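Local coordinates for effector protein hopAB3 (Pseudomonas syringae pv. maculicola, PDB 3TJY) that is a type III effector recognised by the tomato resistance protein Pto, triggering host immunity, and promotes virulence in susceptible plants, at residues A[5-10]-A[67-72]. Residues are numbered along the deposited sequence; the frame is centred on the assembly and turned at random.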
ATOM      1  N   PRO A   5       7.889  -5.131   9.224  1.00 11.92           N
ATOM      2  CA  PRO A   5       6.720  -5.884   9.686  1.00 11.76           C
ATOM      3  C   PRO A   5       5.416  -5.138   9.448  1.00 12.17           C
ATOM      4  O   PRO A   5       4.378  -5.770   9.211  1.00 13.12           O
ATOM      5  CB  PRO A   5       6.972  -6.065  11.195  1.00 18.89           C
ATOM      6  CG  PRO A   5       8.068  -5.112  11.543  1.00 18.89           C
ATOM      7  CD  PRO A   5       8.894  -4.962  10.279  1.00 14.65           C
ATOM      8  N   ARG A   6       5.439  -3.812   9.513  1.00 10.67           N
ATOM      9  CA  ARG A   6       4.211  -3.077   9.216  1.00 12.02           C
ATOM     10  C   ARG A   6       3.783  -3.257   7.762  1.00 14.01           C
ATOM     11  O   ARG A   6       2.603  -3.470   7.487  1.00 13.26           O
ATOM     12  CB  ARG A   6       4.317  -1.588   9.590  1.00 11.99           C
ATOM     13  CG  ARG A   6       2.976  -0.891   9.498  1.00 20.01           C
ATOM     14  CD  ARG A   6       3.022   0.535  10.011  1.00 22.82           C
ATOM     15  NE  ARG A   6       1.681   1.105  10.135  1.00 23.94           N
ATOM     16  CZ  ARG A   6       1.164   1.556  11.276  1.00 42.21           C
ATOM     17  NH1 ARG A   6       1.877   1.515  12.397  1.00 50.66           N
ATOM     18  NH2 ARG A   6      -0.064   2.056  11.298  1.00 41.68           N
ATOM     19  N   ALA A   7       4.731  -3.177   6.830  1.00  8.95           N
ATOM     20  CA  ALA A   7       4.406  -3.399   5.422  1.00 10.41           C
ATOM     21  C   ALA A   7       3.865  -4.799   5.200  1.00 10.47           C
ATOM     22  O   ALA A   7       2.956  -5.001   4.389  1.00 10.20           O
ATOM     23  CB  ALA A   7       5.633  -3.151   4.548  1.00 11.43           C
ATOM     24  N   ASN A   8       4.419  -5.776   5.912  1.00 10.86           N
ATOM     25  CA  ASN A   8       3.915  -7.150   5.783  1.00  6.50           C
ATOM     26  C   ASN A   8       2.483  -7.293   6.272  1.00 10.12           C
ATOM     27  O   ASN A   8       1.709  -8.082   5.719  1.00 11.40           O
ATOM     28  CB  ASN A   8       4.814  -8.125   6.546  1.00  9.12           C
ATOM     29  CG  ASN A   8       6.162  -8.292   5.898  1.00 13.70           C
ATOM     30  OD1 ASN A   8       6.315  -8.103   4.688  1.00 15.91           O
ATOM     31  ND2 ASN A   8       7.154  -8.674   6.700  1.00 15.84           N
ATOM     32  N   ARG A   9       2.150  -6.559   7.339  1.00 11.28           N
ATOM     33  CA  ARG A   9       0.787  -6.512   7.858  1.00 13.92           C
ATOM     34  C   ARG A   9      -0.156  -5.866   6.827  1.00 12.92           C
ATOM     35  O   ARG A   9      -1.294  -6.307   6.651  1.00 10.75           O
ATOM     36  CB  ARG A   9       0.754  -5.740   9.185  1.00 12.56           C
ATOM     37  CG  ARG A   9      -0.629  -5.439   9.728  1.00 24.31           C
ATOM     38  CD  ARG A   9      -1.407  -6.716  10.007  1.00 35.96           C
ATOM     39  NE  ARG A   9      -2.521  -6.493  10.925  1.00 44.20           N
ATOM     40  CZ  ARG A   9      -3.524  -7.347  11.096  1.00 44.73           C
ATOM     41  NH1 ARG A   9      -4.499  -7.072  11.954  1.00 45.02           N
ATOM     42  NH2 ARG A   9      -3.557  -8.474  10.400  1.00 45.05           N
ATOM     43  N   ILE A  10       0.315  -4.830   6.138  1.00 10.95           N
ATOM     44  CA  ILE A  10      -0.488  -4.220   5.076  1.00  9.66           C
ATOM     45  C   ILE A  10      -0.809  -5.276   4.016  1.00 11.62           C
ATOM     46  O   ILE A  10      -1.957  -5.434   3.611  1.00 12.39           O
ATOM     47  CB  ILE A  10       0.222  -2.993   4.441  1.00 10.65           C
ATOM     48  CG1 ILE A  10       0.383  -1.880   5.478  1.00 12.84           C
ATOM     49  CG2 ILE A  10      -0.589  -2.442   3.277  1.00 11.21           C
ATOM     50  CD1 ILE A  10       1.314  -0.707   4.997  1.00  9.72           C
ATOM     51  N   ILE A  67       8.553   2.726   1.214  1.00 10.28           N
ATOM     52  CA  ILE A  67       9.624   1.920   0.643  1.00 10.20           C
ATOM     53  C   ILE A  67       9.408   0.454   1.005  1.00 12.12           C
ATOM     54  O   ILE A  67       9.495  -0.428   0.146  1.00  9.96           O
ATOM     55  CB  ILE A  67      11.007   2.383   1.154  1.00  9.75           C
ATOM     56  CG1 ILE A  67      11.332   3.765   0.615  1.00 11.35           C
ATOM     57  CG2 ILE A  67      12.096   1.387   0.765  1.00 10.08           C
ATOM     58  CD1 ILE A  67      12.552   4.423   1.266  1.00 15.64           C
ATOM     59  N   ALA A  68       9.144   0.187   2.278  1.00  8.98           N
ATOM     60  CA  ALA A  68       8.945  -1.196   2.718  1.00  9.45           C
ATOM     61  C   ALA A  68       7.750  -1.828   2.026  1.00  8.49           C
ATOM     62  O   ALA A  68       7.789  -3.001   1.682  1.00  9.32           O
ATOM     63  CB  ALA A  68       8.781  -1.269   4.250  1.00 11.14           C
ATOM     64  N   LEU A  69       6.685  -1.064   1.816  1.00  8.51           N
ATOM     65  CA  LEU A  69       5.516  -1.628   1.146  1.00  9.24           C
ATOM     66  C   LEU A  69       5.790  -1.919  -0.326  1.00  8.19           C
ATOM     67  O   LEU A  69       5.370  -2.962  -0.860  1.00 10.37           O
ATOM     68  CB  LEU A  69       4.281  -0.713   1.308  1.00  9.73           C
ATOM     69  CG  LEU A  69       3.015  -1.291   0.661  1.00 10.12           C
ATOM     70  CD1 LEU A  69       2.668  -2.652   1.269  1.00 10.43           C
ATOM     71  CD2 LEU A  69       1.839  -0.324   0.843  1.00 10.11           C
ATOM     72  N   ARG A  70       6.484  -1.017  -1.009  0.55 10.17           N
ATOM     73  CA  ARG A  70       6.823  -1.286  -2.402  0.55  7.04           C
ATOM     74  C   ARG A  70       7.667  -2.562  -2.493  0.55  8.81           C
ATOM     75  O   ARG A  70       7.463  -3.399  -3.388  0.55  8.30           O
ATOM     76  CB  ARG A  70       7.557  -0.101  -3.026  0.55 12.39           C
ATOM     77  CG  ARG A  70       7.503  -0.107  -4.530  0.55 24.59           C
ATOM     78  CD  ARG A  70       8.752   0.511  -5.116  0.55 25.40           C
ATOM     79  NE  ARG A  70       8.523   1.735  -5.874  0.55 28.34           N
ATOM     80  CZ  ARG A  70       7.502   1.958  -6.698  0.55 26.61           C
ATOM     81  NH1 ARG A  70       6.554   1.039  -6.899  0.55 11.73           N
ATOM     82  NH2 ARG A  70       7.434   3.129  -7.319  0.55 14.35           N
ATOM     83  N   GLU A  71       8.618  -2.710  -1.571  1.00  9.97           N
ATOM     84  CA  GLU A  71       9.444  -3.919  -1.555  1.00  9.59           C
ATOM     85  C   GLU A  71       8.597  -5.159  -1.336  1.00 10.32           C
ATOM     86  O   GLU A  71       8.791  -6.181  -2.005  1.00 10.88           O
ATOM     87  CB  GLU A  71      10.514  -3.830  -0.459  1.00  7.25           C
ATOM     88  CG  GLU A  71      11.568  -2.780  -0.771  1.00  8.41           C
ATOM     89  CD  GLU A  71      12.490  -2.525   0.412  1.00 11.43           C
ATOM     90  OE1 GLU A  71      12.241  -3.109   1.498  1.00 16.70           O
ATOM     91  OE2 GLU A  71      13.441  -1.737   0.239  1.00 13.60           O
ATOM     92  N   ALA A  72       7.671  -5.075  -0.381  1.00  8.31           N
ATOM     93  CA  ALA A  72       6.838  -6.224  -0.039  1.00  8.83           C
ATOM     94  C   ALA A  72       5.896  -6.615  -1.175  1.00 12.09           C
ATOM     95  O   ALA A  72       5.695  -7.805  -1.441  1.00 10.12           O
ATOM     96  CB  ALA A  72       6.052  -5.934   1.234  1.00 10.54           C
TER
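A7 packs its methyl against the backbone of A68 and L69, where the first and last long helices of a small all-helical bundle meet. The bundle is the Pto-binding domain of this effector. The segments cross at -54°, with axes 8.4 Å apart. The closest backbones are at A7 and L69, whose CA atoms are 4.8 Å apart; A7 has only a methyl to fit there.

The backbone contact is the tightest. A7 CB sits 3.5 Å from A68 C and 3.6 Å from L69 N, so it lies against the peptide link itself. A68 and A72, one helical turn apart, set their methyls around it. A7 CB is 3.7 Å from A68 CB and somewhat farther from A72 CB.

Two further contacts involve N8 and I10. At the exposed edge, N8 brings OD1 near the A72 methyl, a loose van der Waals touch. On the buried side, I10 and L69 cross at about a right angle. V46 and F51 also pack on I10, and F28 and F47 on L69, which joins this contact to the bundle core. L69 has CG anti to its backbone N (chi1 -178°). This carries its branch toward I10, where CD1 lies 3.8 Å from I10 CG2.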